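Local atomic coordinates of Cas13d (PDB entry 6IV9), a protein that binds CRISPR RNA as an RNA-guided effector and, through its two HEPN domains, probably governs maturation of that RNA and cleavage of target RNA. Residues F374-L379 with F409-N414; I357-D362 with Y415-V420; E381-E386 with A448-K453. The protein carries 2 engineered substitutions. All blocks are in the same frame, centred on the assembly; numbering follows the deposited sequence.

Interaction 1: F374-L379 with F409-N414. With nucleotides of chain B.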
loop_
_atom_site.group_PDB
_atom_site.type_symbol
_atom_site.label_atom_id
_atom_site.label_comp_id
_atom_site.label_asym_id
_atom_site.label_seq_id
_atom_site.Cartn_x
_atom_site.Cartn_y
_atom_site.Cartn_z
ATOM N N PHE A 374 -8.054 -18.652 5.620
ATOM C CA PHE A 374 -7.331 -18.657 6.912
ATOM C C PHE A 374 -5.831 -18.568 6.621
ATOM O O PHE A 374 -5.431 -18.849 5.523
ATOM C CB PHE A 374 -7.699 -19.864 7.766
ATOM C CG PHE A 374 -7.603 -21.162 7.026
ATOM C CD1 PHE A 374 -6.405 -21.834 6.931
ATOM C CD2 PHE A 374 -8.705 -21.688 6.392
ATOM C CE1 PHE A 374 -6.321 -23.021 6.232
ATOM C CE2 PHE A 374 -8.623 -22.877 5.699
ATOM C CZ PHE A 374 -7.429 -23.534 5.617
ATOM N N SER A 375 -5.051 -18.228 7.635
ATOM C CA SER A 375 -3.602 -18.024 7.448
ATOM C C SER A 375 -2.828 -19.321 7.665
ATOM O O SER A 375 -2.851 -19.836 8.745
ATOM C CB SER A 375 -3.114 -16.936 8.349
ATOM O OG SER A 375 -1.722 -16.840 8.338
ATOM N N ILE A 376 -2.195 -19.810 6.612
ATOM C CA ILE A 376 -1.330 -21.014 6.714
ATOM C C ILE A 376 -0.130 -20.666 7.599
ATOM O O ILE A 376 0.209 -21.432 8.472
ATOM C CB ILE A 376 -0.906 -21.476 5.315
ATOM C CG1 ILE A 376 -2.067 -22.147 4.584
ATOM C CG2 ILE A 376 0.294 -22.379 5.405
ATOM C CD1 ILE A 376 -2.507 -23.432 5.200
ATOM N N LYS A 377 0.424 -19.479 7.408
ATOM C CA LYS A 377 1.587 -19.019 8.194
ATOM C C LYS A 377 1.204 -18.978 9.673
ATOM O O LYS A 377 1.989 -19.385 10.486
ATOM C CB LYS A 377 1.978 -17.629 7.705
ATOM C CG LYS A 377 2.946 -16.852 8.570
ATOM C CD LYS A 377 3.346 -15.565 7.910
ATOM C CE LYS A 377 4.093 -14.609 8.809
ATOM N NZ LYS A 377 4.479 -13.374 8.081
ATOM N N LYS A 378 0.010 -18.505 9.990
ATOM C CA LYS A 378 -0.375 -18.434 11.416
ATOM C C LYS A 378 -0.452 -19.843 12.003
ATOM O O LYS A 378 -0.054 -20.013 13.131
ATOM C CB LYS A 378 -1.666 -17.642 11.591
ATOM C CG LYS A 378 -1.933 -17.171 13.005
ATOM C CD LYS A 378 -3.323 -16.673 13.203
ATOM C CE LYS A 378 -3.388 -15.196 13.487
ATOM N NZ LYS A 378 -2.585 -14.840 14.679
ATOM N N LEU A 379 -0.988 -20.796 11.251
ATOM C CA LEU A 379 -1.079 -22.186 11.750
ATOM C C LEU A 379 0.334 -22.728 11.973
ATOM O O LEU A 379 0.581 -23.271 13.033
ATOM C CB LEU A 379 -1.817 -23.037 10.721
ATOM C CG LEU A 379 -3.319 -22.812 10.650
ATOM C CD1 LEU A 379 -3.894 -23.494 9.435
ATOM C CD2 LEU A 379 -3.999 -23.300 11.912
ATOM N N PHE A 409 3.998 -25.631 2.662
ATOM C CA PHE A 409 3.520 -26.424 1.507
ATOM C C PHE A 409 2.738 -27.655 1.972
ATOM O O PHE A 409 1.728 -27.941 1.382
ATOM C CB PHE A 409 4.671 -26.828 0.600
ATOM C CG PHE A 409 4.196 -27.517 -0.647
ATOM C CD1 PHE A 409 3.615 -26.801 -1.675
ATOM C CD2 PHE A 409 4.286 -28.888 -0.773
ATOM C CE1 PHE A 409 3.176 -27.434 -2.823
ATOM C CE2 PHE A 409 3.834 -29.521 -1.915
ATOM C CZ PHE A 409 3.285 -28.793 -2.935
ATOM N N LEU A 410 3.219 -28.345 2.996
ATOM C CA LEU A 410 2.502 -29.537 3.501
ATOM C C LEU A 410 1.127 -29.110 4.013
ATOM O O LEU A 410 0.169 -29.772 3.718
ATOM C CB LEU A 410 3.302 -30.120 4.659
ATOM C CG LEU A 410 4.604 -30.818 4.297
ATOM C CD1 LEU A 410 5.222 -31.418 5.539
ATOM C CD2 LEU A 410 4.371 -31.885 3.251
ATOM N N LEU A 411 1.071 -28.021 4.768
ATOM C CA LEU A 411 -0.221 -27.520 5.298
ATOM C C LEU A 411 -1.128 -27.102 4.141
ATOM O O LEU A 411 -2.295 -27.376 4.192
ATOM C CB LEU A 411 0.066 -26.322 6.197
ATOM C CG LEU A 411 0.903 -26.616 7.435
ATOM C CD1 LEU A 411 0.931 -25.413 8.346
ATOM C CD2 LEU A 411 0.362 -27.826 8.164
ATOM N N PHE A 412 -0.565 -26.445 3.141
ATOM C CA PHE A 412 -1.368 -25.975 1.991
ATOM C C PHE A 412 -2.014 -27.167 1.284
ATOM O O PHE A 412 -3.196 -27.162 1.055
ATOM C CB PHE A 412 -0.429 -25.287 1.006
ATOM C CG PHE A 412 -0.953 -25.108 -0.393
ATOM C CD1 PHE A 412 -2.187 -24.538 -0.628
ATOM C CD2 PHE A 412 -0.189 -25.476 -1.479
ATOM C CE1 PHE A 412 -2.653 -24.368 -1.915
ATOM C CE2 PHE A 412 -0.657 -25.300 -2.764
ATOM C CZ PHE A 412 -1.887 -24.750 -2.978
ATOM N N CYS A 413 -1.232 -28.196 1.005
ATOM C CA CYS A 413 -1.751 -29.401 0.315
ATOM C C CYS A 413 -2.817 -30.087 1.175
ATOM O O CYS A 413 -3.787 -30.573 0.646
ATOM C CB CYS A 413 -0.605 -30.334 -0.033
ATOM S SG CYS A 413 0.418 -29.685 -1.372
ATOM N N ASN A 414 -2.637 -30.058 2.478
ATOM C CA ASN A 414 -3.589 -30.706 3.398
ATOM C C ASN A 414 -4.972 -30.085 3.240
ATOM O O ASN A 414 -5.927 -30.826 3.187
ATOM C CB ASN A 414 -3.168 -30.468 4.838
ATOM C CG ASN A 414 -4.109 -31.116 5.817
ATOM O OD1 ASN A 414 -4.164 -32.326 5.900
ATOM N ND2 ASN A 414 -4.854 -30.316 6.543
ATOM P P C B 32 -9.146 -14.878 9.488
ATOM O OP1 C B 32 -8.306 -15.743 10.377
ATOM O OP2 C B 32 -9.147 -13.437 9.716
ATOM O "O5'" C B 32 -8.789 -15.234 7.998
ATOM C "C5'" C B 32 -7.759 -14.587 7.237
ATOM C "C4'" C B 32 -7.899 -14.971 5.804
ATOM O "O4'" C B 32 -9.117 -14.402 5.282
ATOM C "C3'" C B 32 -6.816 -14.412 4.908
ATOM O "O3'" C B 32 -5.672 -15.258 4.908
ATOM C "C2'" C B 32 -7.505 -14.388 3.564
ATOM O "O2'" C B 32 -7.520 -15.643 2.919
ATOM C "C1'" C B 32 -8.905 -13.943 3.956
ATOM N N1 C B 32 -9.076 -12.474 3.937
ATOM C C2 C B 32 -9.067 -11.817 2.710
ATOM O O2 C B 32 -8.853 -12.472 1.685
ATOM N N3 C B 32 -9.281 -10.485 2.672
ATOM C C4 C B 32 -9.515 -9.815 3.802
ATOM N N4 C B 32 -9.741 -8.502 3.714
ATOM C C5 C B 32 -9.605 -10.471 5.064
ATOM C C6 C B 32 -9.375 -11.792 5.086
ATOM P P C B 33 -4.237 -14.664 5.163
ATOM O OP1 C B 33 -3.272 -15.764 4.952
ATOM O OP2 C B 33 -4.266 -13.850 6.402
ATOM O "O5'" C B 33 -4.061 -13.607 3.981
ATOM C "C5'" C B 33 -4.013 -14.033 2.611
ATOM C "C4'" C B 33 -4.042 -12.874 1.679
ATOM O "O4'" C B 33 -5.357 -12.269 1.708
ATOM C "C3'" C B 33 -3.116 -11.716 2.013
ATOM O "O3'" C B 33 -1.804 -11.973 1.554
ATOM C "C2'" C B 33 -3.768 -10.588 1.251
ATOM O "O2'" C B 33 -3.576 -10.678 -0.150
ATOM C "C1'" C B 33 -5.234 -10.863 1.557
ATOM N N1 C B 33 -5.691 -10.175 2.787
ATOM C C2 C B 33 -6.055 -8.831 2.669
ATOM O O2 C B 33 -5.923 -8.272 1.568
ATOM N N3 C B 33 -6.497 -8.173 3.759
ATOM C C4 C B 33 -6.546 -8.791 4.942
ATOM N N4 C B 33 -7.036 -8.118 5.975
ATOM C C5 C B 33 -6.218 -10.168 5.086
ATOM C C6 C B 33 -5.819 -10.821 3.985
#
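Ile376 and Leu379, on the first turn of helix 376-386, pack against Leu411 of helix 400-418, the two helices coming to 6.8 Å between the CA atoms of Ile376 and Leu411. Following helix 400-418 along its sequence, Phe409 faces the other way: its ring carries the SG of Cys413, one turn on, over one face, offset toward the rim. Leu411 is the residue that meets the partner helix. Ile376 lies along it with both branches in use, CG2 and CD1 each 4.0 Å from Leu411 CB, and the two side chains run past each other in opposite directions. With Leu411 CG anti to its carbonyl carbon (chi1 -63°), CD1 of that leucine lies beside Ile376 O and 4.3 Å from Leu379 CB. Phe412 offers mainly its backbone, its N lying 4.1 Å from Ile376 CD1, while its ring leads off toward other partners. Asn414, two residues on, sends its OD1 to Lys453 NZ instead. The side-chain contacts are apolar and buried, with no hydrogen bond across the segments.

The opposite flank of the first turn faces the RNA. Ser375 is the N-cap, its OG accepting from Lys378 N at 2.9 Å, and its CA is 3.4 Å from OP1 of C33 of chain B. A phosphate beside a helix start would probably be favoured by the helix dipole.

Among the neighbours, helix 436-464 adds Tyr443 against Phe374, Lys378 and Leu379, and Glu440 forms a salt bridge with Lys378. Helix 420-432 borders Phe374, whose ring meets Tyr415 edge-to-face, while helix 353-366 packs on Phe409, Phe412 and Cys413 from the other side.

Interaction 2: I357-D362 with Y415-V420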
loop_
_atom_site.group_PDB
_atom_site.type_symbol
_atom_site.label_atom_id
_atom_site.label_comp_id
_atom_site.label_asym_id
_atom_site.label_seq_id
_atom_site.Cartn_x
_atom_site.Cartn_y
_atom_site.Cartn_z
ATOM N N ILE A 357 4.617 -31.290 -8.397
ATOM C CA ILE A 357 5.308 -30.222 -9.158
ATOM C C ILE A 357 4.297 -29.139 -9.538
ATOM O O ILE A 357 4.615 -27.983 -9.391
ATOM C CB ILE A 357 6.042 -30.822 -10.367
ATOM C CG1 ILE A 357 7.230 -31.668 -9.911
ATOM C CG2 ILE A 357 6.469 -29.735 -11.320
ATOM C CD1 ILE A 357 7.807 -32.560 -10.979
ATOM N N ARG A 358 3.119 -29.533 -10.002
ATOM C CA ARG A 358 2.097 -28.535 -10.378
ATOM C C ARG A 358 1.654 -27.758 -9.133
ATOM O O ARG A 358 1.525 -26.553 -9.223
ATOM C CB ARG A 358 0.968 -29.222 -11.137
ATOM C CG ARG A 358 1.424 -29.752 -12.486
ATOM C CD ARG A 358 0.293 -30.184 -13.387
ATOM N NE ARG A 358 -0.460 -31.256 -12.781
ATOM C CZ ARG A 358 -0.401 -32.522 -13.161
ATOM N NH1 ARG A 358 0.341 -32.874 -14.192
ATOM N NH2 ARG A 358 -1.090 -33.436 -12.512
ATOM N N LEU A 359 1.454 -28.448 -8.019
ATOM C CA LEU A 359 1.038 -27.766 -6.772
ATOM C C LEU A 359 2.133 -26.801 -6.316
ATOM O O LEU A 359 1.806 -25.756 -5.823
ATOM C CB LEU A 359 0.721 -28.804 -5.699
ATOM C CG LEU A 359 -0.636 -29.483 -5.832
ATOM C CD1 LEU A 359 -0.692 -30.752 -5.013
ATOM C CD2 LEU A 359 -1.753 -28.548 -5.435
ATOM N N TYR A 360 3.387 -27.199 -6.439
ATOM C CA TYR A 360 4.516 -26.343 -6.016
ATOM C C TYR A 360 4.587 -25.082 -6.874
ATOM O O TYR A 360 4.829 -24.021 -6.348
ATOM C CB TYR A 360 5.826 -27.114 -5.922
ATOM C CG TYR A 360 6.854 -26.383 -5.108
ATOM C CD1 TYR A 360 6.805 -26.397 -3.734
ATOM C CD2 TYR A 360 7.843 -25.639 -5.706
ATOM C CE1 TYR A 360 7.726 -25.713 -2.968
ATOM C CE2 TYR A 360 8.779 -24.954 -4.960
ATOM C CZ TYR A 360 8.719 -24.990 -3.586
ATOM O OH TYR A 360 9.637 -24.328 -2.845
ATOM N N TYR A 361 4.339 -25.216 -8.172
ATOM C CA TYR A 361 4.333 -24.018 -9.040
ATOM C C TYR A 361 3.214 -23.100 -8.545
ATOM O O TYR A 361 3.404 -21.916 -8.505
ATOM C CB TYR A 361 4.124 -24.361 -10.515
ATOM C CG TYR A 361 4.119 -23.155 -11.412
ATOM C CD1 TYR A 361 5.292 -22.644 -11.917
ATOM C CD2 TYR A 361 2.951 -22.501 -11.732
ATOM C CE1 TYR A 361 5.316 -21.522 -12.717
ATOM C CE2 TYR A 361 2.954 -21.372 -12.526
ATOM C CZ TYR A 361 4.140 -20.882 -13.027
ATOM O OH TYR A 361 4.170 -19.785 -13.820
ATOM N N ASP A 362 2.079 -23.682 -8.189
ATOM C CA ASP A 362 0.941 -22.879 -7.686
ATOM C C ASP A 362 1.366 -22.188 -6.393
ATOM O O ASP A 362 1.195 -21.000 -6.294
ATOM C CB ASP A 362 -0.262 -23.774 -7.403
ATOM C CG ASP A 362 -1.473 -23.079 -6.811
ATOM O OD1 ASP A 362 -1.304 -22.148 -6.044
ATOM O OD2 ASP A 362 -2.565 -23.511 -7.109
ATOM N N TYR A 415 -5.048 -28.760 3.169
ATOM C CA TYR A 415 -6.359 -28.078 3.083
ATOM C C TYR A 415 -6.844 -27.869 1.650
ATOM O O TYR A 415 -8.028 -27.693 1.460
ATOM C CB TYR A 415 -6.248 -26.742 3.802
ATOM C CG TYR A 415 -6.114 -26.862 5.291
ATOM C CD1 TYR A 415 -7.180 -27.268 6.060
ATOM C CD2 TYR A 415 -4.934 -26.559 5.927
ATOM C CE1 TYR A 415 -7.079 -27.369 7.429
ATOM C CE2 TYR A 415 -4.814 -26.645 7.295
ATOM C CZ TYR A 415 -5.892 -27.057 8.045
ATOM O OH TYR A 415 -5.801 -27.139 9.384
ATOM N N TYR A 416 -5.926 -27.783 0.703
ATOM C CA TYR A 416 -6.279 -27.513 -0.706
ATOM C C TYR A 416 -6.677 -28.780 -1.459
ATOM O O TYR A 416 -7.440 -28.673 -2.390
ATOM C CB TYR A 416 -5.086 -26.882 -1.405
ATOM C CG TYR A 416 -5.347 -26.346 -2.780
ATOM C CD1 TYR A 416 -6.205 -25.285 -2.984
ATOM C CD2 TYR A 416 -4.702 -26.883 -3.871
ATOM C CE1 TYR A 416 -6.420 -24.771 -4.246
ATOM C CE2 TYR A 416 -4.921 -26.395 -5.141
ATOM C CZ TYR A 416 -5.775 -25.329 -5.329
ATOM O OH TYR A 416 -5.974 -24.847 -6.580
ATOM N N ARG A 417 -6.105 -29.918 -1.092
ATOM C CA ARG A 417 -6.390 -31.161 -1.836
ATOM C C ARG A 417 -6.908 -32.278 -0.927
ATOM O O ARG A 417 -7.969 -32.777 -1.178
ATOM C CB ARG A 417 -5.109 -31.616 -2.531
ATOM C CG ARG A 417 -4.767 -30.844 -3.797
ATOM C CD ARG A 417 -5.764 -30.812 -4.943
ATOM N NE ARG A 417 -5.114 -30.667 -6.238
ATOM C CZ ARG A 417 -4.264 -31.555 -6.749
ATOM N NH1 ARG A 417 -3.649 -31.317 -7.889
ATOM N NH2 ARG A 417 -4.029 -32.685 -6.119
ATOM N N ASN A 418 -6.125 -32.659 0.066
ATOM C CA ASN A 418 -6.428 -33.806 0.953
ATOM C C ASN A 418 -7.646 -33.628 1.857
ATOM O O ASN A 418 -8.351 -34.603 2.043
ATOM C CB ASN A 418 -5.252 -34.103 1.870
ATOM C CG ASN A 418 -5.398 -35.452 2.524
ATOM O OD1 ASN A 418 -5.492 -36.456 1.838
ATOM N ND2 ASN A 418 -5.443 -35.476 3.841
ATOM N N ASP A 419 -7.801 -32.471 2.491
ATOM C CA ASP A 419 -8.897 -32.307 3.469
ATOM C C ASP A 419 -9.577 -30.952 3.289
ATOM O O ASP A 419 -9.488 -30.131 4.175
ATOM C CB ASP A 419 -8.332 -32.504 4.868
ATOM C CG ASP A 419 -9.374 -32.819 5.913
ATOM O OD1 ASP A 419 -10.536 -32.782 5.572
ATOM O OD2 ASP A 419 -8.989 -33.089 7.046
ATOM N N VAL A 420 -10.274 -30.776 2.183
ATOM C CA VAL A 420 -10.971 -29.500 1.880
ATOM C C VAL A 420 -12.040 -29.235 2.941
ATOM O O VAL A 420 -12.216 -28.087 3.316
ATOM C CB VAL A 420 -11.545 -29.541 0.461
ATOM C CG1 VAL A 420 -12.369 -28.312 0.152
ATOM C CG2 VAL A 420 -10.440 -29.720 -0.557
#
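The C-terminal end of helix 400-418, where it widens into a pi-type turn at 415-418, lies against helix 353-366 as a helix-to-helix packing in which Tyr416 and Arg417 together receive Leu359. The two methyls of Leu359 divide the work. CD2 comes to the edge of the Tyr416 ring, near its plane, at 3.7 Å from Tyr416 CD2, while CD1 sits over one face of the Arg417 guanidinium, 4.0 Å from its NH2. In Arg417 a bend at chi2 (-58°) brings the guanidinium up against the leucine methyls, which come from the opposite direction, and a salt bridge from its NH1 to Asp355 fixes the flat group there. Replacing Leu359 with an alanine would probably open a gap between the Tyr416 edge and the guanidinium face, leaving both without the apolar surface they pack on.

One turn along, Asp362 and Tyr416 approach from opposite directions, with the carboxylate and ring planes 73° apart. Asp362 OD2 lies 3.7 Å from Tyr416 OH; OD1 of the same carboxylate is hydrogen-bonded to Ser368 OG. The positive ends of Arg358 and Arg417 also lie near each other, Arg358 NH2 being 5.7 Å from Arg417 NH1, but Asp355 probably offsets part of that charge.

Around this partly buried contact, Leu359 continues onto Phe409 and Cys413 of helix 400-418, and the Tyr416 ring stacks with Phe412. Beyond the pi-type turn, Asp419 caps the start of helix 420-432 through Ala422 N.

Interaction 3: E381-E386 with A448-K453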
loop_
_atom_site.group_PDB
_atom_site.type_symbol
_atom_site.label_atom_id
_atom_site.label_comp_id
_atom_site.label_asym_id
_atom_site.label_seq_id
_atom_site.Cartn_x
_atom_site.Cartn_y
_atom_site.Cartn_z
ATOM N N GLU A 381 3.049 -21.017 12.487
ATOM C CA GLU A 381 3.658 -20.280 13.617
ATOM C C GLU A 381 3.152 -20.846 14.950
ATOM O O GLU A 381 3.938 -20.962 15.848
ATOM C CB GLU A 381 3.352 -18.792 13.512
ATOM C CG GLU A 381 4.226 -18.060 12.527
ATOM C CD GLU A 381 3.818 -16.611 12.322
ATOM O OE1 GLU A 381 4.644 -15.841 11.844
ATOM O OE2 GLU A 381 2.671 -16.261 12.642
ATOM N N LYS A 382 1.864 -21.131 15.065
ATOM C CA LYS A 382 1.326 -21.704 16.317
ATOM C C LYS A 382 1.925 -23.093 16.549
ATOM O O LYS A 382 2.201 -23.411 17.689
ATOM C CB LYS A 382 -0.200 -21.717 16.301
ATOM C CG LYS A 382 -0.852 -20.347 16.185
ATOM C CD LYS A 382 -1.827 -20.033 17.295
ATOM C CE LYS A 382 -2.097 -18.557 17.488
ATOM N NZ LYS A 382 -1.872 -18.120 18.882
ATOM N N MET A 383 2.087 -23.885 15.496
ATOM C CA MET A 383 2.648 -25.245 15.659
ATOM C C MET A 383 4.065 -25.129 16.208
ATOM O O MET A 383 4.406 -25.874 17.105
ATOM C CB MET A 383 2.698 -25.996 14.327
ATOM C CG MET A 383 1.366 -26.482 13.841
ATOM S SD MET A 383 1.353 -26.906 12.104
ATOM C CE MET A 383 1.974 -28.580 12.145
ATOM N N LEU A 384 4.861 -24.242 15.643
ATOM C CA LEU A 384 6.252 -24.059 16.105
ATOM C C LEU A 384 6.311 -23.477 17.514
ATOM O O LEU A 384 7.243 -23.797 18.218
ATOM C CB LEU A 384 7.025 -23.217 15.098
ATOM C CG LEU A 384 7.225 -23.897 13.754
ATOM C CD1 LEU A 384 8.249 -23.162 12.926
ATOM C CD2 LEU A 384 7.623 -25.337 13.945
ATOM N N GLU A 385 5.407 -22.571 17.857
ATOM C CA GLU A 385 5.462 -21.957 19.202
ATOM C C GLU A 385 5.207 -22.979 20.305
ATOM O O GLU A 385 5.919 -22.967 21.282
ATOM C CB GLU A 385 4.348 -20.934 19.362
ATOM C CG GLU A 385 4.613 -19.635 18.659
ATOM C CD GLU A 385 3.369 -18.773 18.546
ATOM O OE1 GLU A 385 3.323 -17.937 17.627
ATOM O OE2 GLU A 385 2.450 -18.947 19.379
ATOM N N GLU A 386 4.107 -23.701 20.200
ATOM C CA GLU A 386 3.728 -24.722 21.199
ATOM C C GLU A 386 4.539 -26.015 21.129
ATOM O O GLU A 386 4.811 -26.566 22.183
ATOM C CB GLU A 386 2.251 -25.060 21.057
ATOM C CG GLU A 386 1.355 -23.934 21.501
ATOM C CD GLU A 386 1.810 -23.196 22.746
ATOM O OE1 GLU A 386 2.096 -21.983 22.643
ATOM O OE2 GLU A 386 1.863 -23.829 23.806
ATOM N N ALA A 448 -2.824 -27.825 17.132
ATOM C CA ALA A 448 -2.676 -29.050 17.941
ATOM C C ALA A 448 -3.029 -30.266 17.089
ATOM O O ALA A 448 -2.290 -31.226 17.136
ATOM C CB ALA A 448 -3.579 -28.951 19.129
ATOM N N LYS A 449 -4.134 -30.221 16.354
ATOM C CA LYS A 449 -4.491 -31.366 15.482
ATOM C C LYS A 449 -3.432 -31.521 14.390
ATOM O O LYS A 449 -3.095 -32.648 14.047
ATOM C CB LYS A 449 -5.873 -31.175 14.862
ATOM C CG LYS A 449 -6.999 -30.923 15.849
ATOM C CD LYS A 449 -8.343 -30.819 15.193
ATOM C CE LYS A 449 -9.264 -29.821 15.853
ATOM N NZ LYS A 449 -10.685 -30.219 15.731
ATOM N N LEU A 450 -2.955 -30.403 13.851
ATOM C CA LEU A 450 -1.952 -30.441 12.762
ATOM C C LEU A 450 -0.648 -31.060 13.261
ATOM O O LEU A 450 -0.037 -31.767 12.511
ATOM C CB LEU A 450 -1.756 -29.035 12.200
ATOM C CG LEU A 450 -2.905 -28.527 11.333
ATOM C CD1 LEU A 450 -2.697 -27.081 10.948
ATOM C CD2 LEU A 450 -3.072 -29.382 10.099
ATOM N N TRP A 451 -0.251 -30.780 14.490
ATOM C CA TRP A 451 1.013 -31.338 15.020
ATOM C C TRP A 451 0.956 -32.862 15.073
ATOM O O TRP A 451 1.921 -33.481 14.690
ATOM C CB TRP A 451 1.311 -30.784 16.399
ATOM C CG TRP A 451 2.670 -31.182 16.860
ATOM C CD1 TRP A 451 2.977 -32.007 17.892
ATOM C CD2 TRP A 451 3.920 -30.759 16.301
ATOM N NE1 TRP A 451 4.328 -32.118 18.018
ATOM C CE2 TRP A 451 4.933 -31.367 17.058
ATOM C CE3 TRP A 451 4.281 -29.930 15.241
ATOM C CZ2 TRP A 451 6.281 -31.171 16.790
ATOM C CZ3 TRP A 451 5.612 -29.737 14.976
ATOM C CH2 TRP A 451 6.596 -30.352 15.736
ATOM N N GLY A 452 -0.157 -33.431 15.502
ATOM C CA GLY A 452 -0.239 -34.896 15.562
ATOM C C GLY A 452 -0.075 -35.468 14.178
ATOM O O GLY A 452 0.526 -36.519 14.025
ATOM N N LYS A 453 -0.693 -34.825 13.202
ATOM C CA LYS A 453 -0.608 -35.267 11.795
ATOM C C LYS A 453 0.761 -35.033 11.139
ATOM O O LYS A 453 1.180 -35.897 10.388
ATOM C CB LYS A 453 -1.727 -34.580 11.022
ATOM C CG LYS A 453 -1.856 -34.973 9.571
ATOM C CD LYS A 453 -2.867 -34.118 8.882
ATOM C CE LYS A 453 -4.087 -34.853 8.405
ATOM N NZ LYS A 453 -5.243 -33.938 8.357
#
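Met383 of helix 376-386 carries nearly the whole contact, laying its thioether across Leu450 and Trp451 of helix 436-464. The backbones come close here, with 6.3 Å between the CA atoms of Met383 and Trp451. On the tight side, Met383 SD is 3.8 Å from Leu450 CB, and the terminal methyl CE touches the same CB at 3.8 Å, so the end of the methionine straddles the base of the leucine; the two side chains cross at about a right angle. A bend at chi3 (84°) turns CE of Met383 toward the backbone of helix 436-464, where it lies 3.9 Å from Trp451 N. From there it also meets the indole, approaching its edge near the ring plane, 4.1 Å from Trp451 CE3. The sulfur is not over the ring, so this is edge packing by a methyl. Leu411, Ala447 and Phe458 also touch Met383, and Tyr387 stacks on the indole.

The other side is loose. Glu385 and Glu386 are exposed on helix 376-386, as are Lys449 and Gly452 on the partner helix. Lys382 turns its end away from helix segment 448-453 and makes a weak, long ion pair with Glu440. The backbone bonds from Gly452 N to Ala448 O and from Lys453 N to Lys449 O are themselves weak.

With no hydrogen bond or salt bridge between the segments, the association rests on shape and on burying a flexible, polarisable thioether. Its fit is therefore probably set by dispersion and by the neighbours that enclose it, with the charged side chains kept outside the apolar patch, Glu385, Glu386 and Lys449 at the exposed surface.

How the interactions relate
The three contacts touch one another and lie on the same side of the chain's centre. Interactions 1 and 2 share helix 400-418, their centres 10 Å apart, and the widened turn joins them directly: Asn414 O probably accepts from Asp419 N at 2.6 Å. Interactions 1 and 3 share helix 376-386 with centres 11 Å apart, and Leu411 CD1 lies 4.1 Å from Met383 SD. Interactions 2 and 3 are 20 Å apart by their centres, yet Tyr415 OH reaches Leu450 CD1 at 3.5 Å. Toward the RNA, interaction 1 lies beside C32 and C33 of chain B, segment 357-362 comes within about 4 Å at its nearest atom, where Tyr360 packs on a phosphate, and interaction 3 within about 7 Å.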